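Local coordinates for protein Alpha/beta hydrolase (Pseudomonas aeruginosa PAO1, PDB 4R1D) that probably acts as a lipase-type alpha/beta hydrolase effector of a type VI secretion system, bound here by its inhibitor Tli4 and carrying a calcium ion, at residues A[81-84]-A[85-88]; A[341-344]-A[345-349]. One frame throughout, in Å; residues are numbered along the deposited sequence.

Contact 1: residues A[81-84]-A[85-88]; sequences MDDL and FASI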
loop_
_atom_site.group_PDB
_atom_site.type_symbol
_atom_site.label_atom_id
_atom_site.label_comp_id
_atom_site.label_asym_id
_atom_site.label_seq_id
_atom_site.Cartn_x
_atom_site.Cartn_y
_atom_site.Cartn_z
ATOM N N MET A 81 -15.596 8.590 -11.422
ATOM C CA MET A 81 -15.716 10.018 -11.166
ATOM C C MET A 81 -17.171 10.337 -10.847
ATOM O O MET A 81 -17.866 10.948 -11.655
ATOM C CB MET A 81 -15.269 10.816 -12.392
ATOM C CG MET A 81 -13.783 10.760 -12.666
ATOM S SD MET A 81 -12.842 11.752 -11.493
ATOM C CE MET A 81 -13.201 13.412 -12.070
ATOM N N ASP A 82 -17.634 9.917 -9.674
ATOM C CA ASP A 82 -19.048 10.038 -9.333
ATOM C C ASP A 82 -19.269 10.753 -8.007
ATOM O O ASP A 82 -20.403 10.896 -7.551
ATOM C CB ASP A 82 -19.715 8.656 -9.297
ATOM C CG ASP A 82 -19.106 7.736 -8.245
ATOM O OD1 ASP A 82 -19.252 6.502 -8.378
ATOM O OD2 ASP A 82 -18.483 8.237 -7.285
ATOM N N ASP A 83 -18.184 11.192 -7.382
ATOM C CA ASP A 83 -18.293 11.871 -6.103
ATOM C C ASP A 83 -17.253 12.972 -5.978
ATOM O O ASP A 83 -16.060 12.725 -6.091
ATOM C CB ASP A 83 -18.136 10.880 -4.952
ATOM C CG ASP A 83 -18.322 11.536 -3.612
ATOM O OD1 ASP A 83 -19.479 11.888 -3.285
ATOM O OD2 ASP A 83 -17.314 11.718 -2.895
ATOM N N LEU A 84 -17.713 14.192 -5.737
ATOM C CA LEU A 84 -16.808 15.337 -5.678
ATOM C C LEU A 84 -15.654 15.172 -4.681
ATOM O O LEU A 84 -14.492 15.391 -5.025
ATOM C CB LEU A 84 -17.609 16.605 -5.376
ATOM C CG LEU A 84 -16.835 17.914 -5.341
ATOM C CD1 LEU A 84 -17.764 19.048 -5.745
ATOM C CD2 LEU A 84 -16.205 18.161 -3.967
ATOM N N PHE A 85 -15.960 14.798 -3.442
ATOM C CA PHE A 85 -14.918 14.711 -2.432
ATOM C C PHE A 85 -13.967 13.554 -2.672
ATOM O O PHE A 85 -12.790 13.645 -2.349
ATOM C CB PHE A 85 -15.496 14.663 -1.024
ATOM C CG PHE A 85 -15.718 16.018 -0.436
ATOM C CD1 PHE A 85 -14.636 16.811 -0.079
ATOM C CD2 PHE A 85 -17.002 16.507 -0.245
ATOM C CE1 PHE A 85 -14.828 18.067 0.463
ATOM C CE2 PHE A 85 -17.200 17.766 0.291
ATOM C CZ PHE A 85 -16.112 18.546 0.646
ATOM N N ALA A 86 -14.492 12.473 -3.245
ATOM C CA ALA A 86 -13.665 11.350 -3.674
ATOM C C ALA A 86 -12.585 11.841 -4.629
ATOM O O ALA A 86 -11.419 11.450 -4.517
ATOM C CB ALA A 86 -14.527 10.284 -4.353
ATOM N N SER A 87 -12.980 12.707 -5.559
ATOM C CA SER A 87 -12.068 13.216 -6.581
ATOM C C SER A 87 -11.037 14.187 -5.978
ATOM O O SER A 87 -9.886 14.225 -6.407
ATOM C CB SER A 87 -12.836 13.842 -7.745
ATOM O OG SER A 87 -13.268 15.159 -7.439
ATOM N N ILE A 88 -11.438 14.952 -4.970
ATOM C CA ILE A 88 -10.464 15.761 -4.230
ATOM C C ILE A 88 -9.440 14.847 -3.560
ATOM O O ILE A 88 -8.235 15.108 -3.602
ATOM C CB ILE A 88 -11.146 16.701 -3.208
ATOM C CG1 ILE A 88 -11.865 17.828 -3.948
ATOM C CG2 ILE A 88 -10.133 17.277 -2.212
ATOM C CD1 ILE A 88 -12.564 18.806 -3.038
HETATM O O HOH W 1 -18.650 14.538 -2.391
#
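M81 bends its flexible thioether back toward the helix, and its SD ends 4.3 Å from S87 CB, a loose apolar touch. D83 stands at the N-cap of helix 84-95. CG trans to the backbone N of D83 (chi1 -177°) carries the carboxylate to the first turn, where OD2 accepts A86 N at 2.9 Å on its anti side, somewhat out of the carboxylate plane. Aspartate suits an N-cap because a short acceptor can meet the amides that the first turn leaves without carbonyl partners, and its negative charge is probably favoured by the helix dipole. A water helps, accepting from F85 N at 2.9 Å and weakly donating to D83 OD1. D83 O receives S87 N at 3.1 Å. L84, the first helical residue, offers its O to I88 N and to S87 OG (2.7 Å); the second bond forms because OG sits between the backbone N and the carbonyl carbon of S87 (chi1 80°), and it gives the buried hydroxyl an acceptor. The branched L84 side chain sets CD2 over one face of the F85 ring, 4.2 Å from its centroid, a CH-pi contact, and 3.8 Å from I88 CD1. M209 of the inhibitor chain packs on L84 and its E265 on F85.

Contact 2: residues A[341-344]-A[345-349]; sequences LCDA and QGQVL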
loop_
_atom_site.group_PDB
_atom_site.type_symbol
_atom_site.label_atom_id
_atom_site.label_comp_id
_atom_site.label_asym_id
_atom_site.label_seq_id
_atom_site.Cartn_x
_atom_site.Cartn_y
_atom_site.Cartn_z
ATOM N N LEU A 341 4.587 -16.304 -25.517
ATOM C CA LEU A 341 5.108 -15.558 -26.643
ATOM C C LEU A 341 4.615 -16.244 -27.914
ATOM O O LEU A 341 5.006 -17.375 -28.194
ATOM C CB LEU A 341 6.636 -15.555 -26.604
ATOM C CG LEU A 341 7.368 -14.491 -25.770
ATOM C CD1 LEU A 341 6.633 -14.087 -24.491
ATOM C CD2 LEU A 341 8.796 -14.927 -25.469
ATOM N N CYS A 342 3.751 -15.564 -28.666
ATOM C CA CYS A 342 3.063 -16.173 -29.810
ATOM C C CYS A 342 3.341 -15.415 -31.097
ATOM O O CYS A 342 3.716 -14.240 -31.069
ATOM C CB CYS A 342 1.551 -16.180 -29.578
ATOM S SG CYS A 342 1.014 -17.071 -28.106
ATOM N N ASP A 343 3.139 -16.084 -32.230
ATOM C CA ASP A 343 3.280 -15.429 -33.520
ATOM C C ASP A 343 1.958 -14.776 -33.940
ATOM O O ASP A 343 0.964 -14.835 -33.207
ATOM C CB ASP A 343 3.786 -16.411 -34.590
ATOM C CG ASP A 343 2.812 -17.555 -34.868
ATOM O OD1 ASP A 343 1.593 -17.410 -34.631
ATOM O OD2 ASP A 343 3.270 -18.612 -35.353
ATOM N N ALA A 344 1.956 -14.161 -35.121
ATOM C CA ALA A 344 0.780 -13.462 -35.642
ATOM C C ALA A 344 -0.467 -14.341 -35.725
ATOM O O ALA A 344 -1.587 -13.839 -35.650
ATOM C CB ALA A 344 1.089 -12.846 -37.005
ATOM N N GLN A 345 -0.279 -15.649 -35.879
ATOM C CA GLN A 345 -1.409 -16.576 -35.943
ATOM C C GLN A 345 -1.833 -17.071 -34.558
ATOM O O GLN A 345 -2.728 -17.909 -34.439
ATOM C CB GLN A 345 -1.083 -17.773 -36.845
ATOM C CG GLN A 345 -0.924 -17.432 -38.323
ATOM C CD GLN A 345 0.224 -16.473 -38.586
ATOM O OE1 GLN A 345 1.396 -16.835 -38.458
ATOM N NE2 GLN A 345 -0.107 -15.240 -38.946
ATOM N N GLY A 346 -1.176 -16.565 -33.516
ATOM C CA GLY A 346 -1.528 -16.913 -32.153
ATOM C C GLY A 346 -0.873 -18.186 -31.654
ATOM O O GLY A 346 -1.178 -18.667 -30.561
ATOM N N GLN A 347 0.038 -18.732 -32.449
ATOM C CA GLN A 347 0.710 -19.967 -32.087
ATOM C C GLN A 347 1.946 -19.674 -31.259
ATOM O O GLN A 347 2.716 -18.763 -31.575
ATOM C CB GLN A 347 1.091 -20.766 -33.334
ATOM C CG GLN A 347 -0.106 -21.213 -34.152
ATOM C CD GLN A 347 -1.167 -21.890 -33.305
ATOM O OE1 GLN A 347 -2.322 -21.455 -33.270
ATOM N NE2 GLN A 347 -0.784 -22.962 -32.615
ATOM N N VAL A 348 2.122 -20.452 -30.199
ATOM C CA VAL A 348 3.236 -20.257 -29.285
ATOM C C VAL A 348 4.549 -20.533 -30.006
ATOM O O VAL A 348 4.686 -21.549 -30.694
ATOM C CB VAL A 348 3.126 -21.171 -28.060
ATOM C CG1 VAL A 348 4.364 -21.025 -27.186
ATOM C CG2 VAL A 348 1.860 -20.859 -27.275
ATOM N N LEU A 349 5.497 -19.616 -29.838
ATOM C CA LEU A 349 6.792 -19.663 -30.504
ATOM C C LEU A 349 7.714 -20.703 -29.869
ATOM O O LEU A 349 7.425 -21.216 -28.795
ATOM C CB LEU A 349 7.441 -18.282 -30.445
ATOM C CG LEU A 349 6.694 -17.204 -31.229
ATOM C CD1 LEU A 349 7.293 -15.813 -30.973
ATOM C CD2 LEU A 349 6.716 -17.546 -32.720
#
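D343 OD1 is gripped by two backbone amides: Q347 N donates at 3.0 Å, coming from above the carboxylate plane, and Q345 N gives a weak bond of 2.9 Å. The carboxylate gets there because chi1 of 64° tucks it between the backbone N and carbonyl carbon of D343, over the loop. The backbone beneath is a type I turn from D343 to G346, closed by G346 N to D343 O at 2.8 Å, followed by a G1 bulge: D343 N bonds to Q347 O, also at 2.8 Å, rather than to G346. G346 has positive phi, which glycine adopts easily because no CB presses on the preceding carbonyl oxygen. Next comes the non-hydrogen-bonded pair C342 and V348, then a nearly straight bond from L349 N to L341 O (2.8 Å, 176°). C342 SG meets V348 CG2 at 4.0 Å on one face of this hairpin. On the other, L349 leans across the chain, its CD2 3.7 Å from D343 CB, an apolar cover for the aspartate's stem. C342 also packs on I444 of the adjoining strand. Amide donors converging on OD1 would probably favour ionised D343, and their hydrogen bonds, above all that from Q347 N, link the strand end to the turn's far side.

Contact 1 comes first along the chain and closes before contact 2 opens; their centres lie 43 Å apart and their nearest atoms about 34 Å, so they do not touch. They share no helix or sheet. Contact 1 starts helix 84-95, after the loop that follows strand 70-72, and faces the inhibitor chain. Contact 2 turns the chain at the end of strand 339-342, which lies between strands 358-359 and 443-446 in the mixed sheet, and no other chain reaches it. Neither contact lies in the six-stranded parallel sheet or at the calcium site. Thus 81-88 belongs to the inhibitor-binding surface, whereas 341-349 is packing within the hydrolase chain.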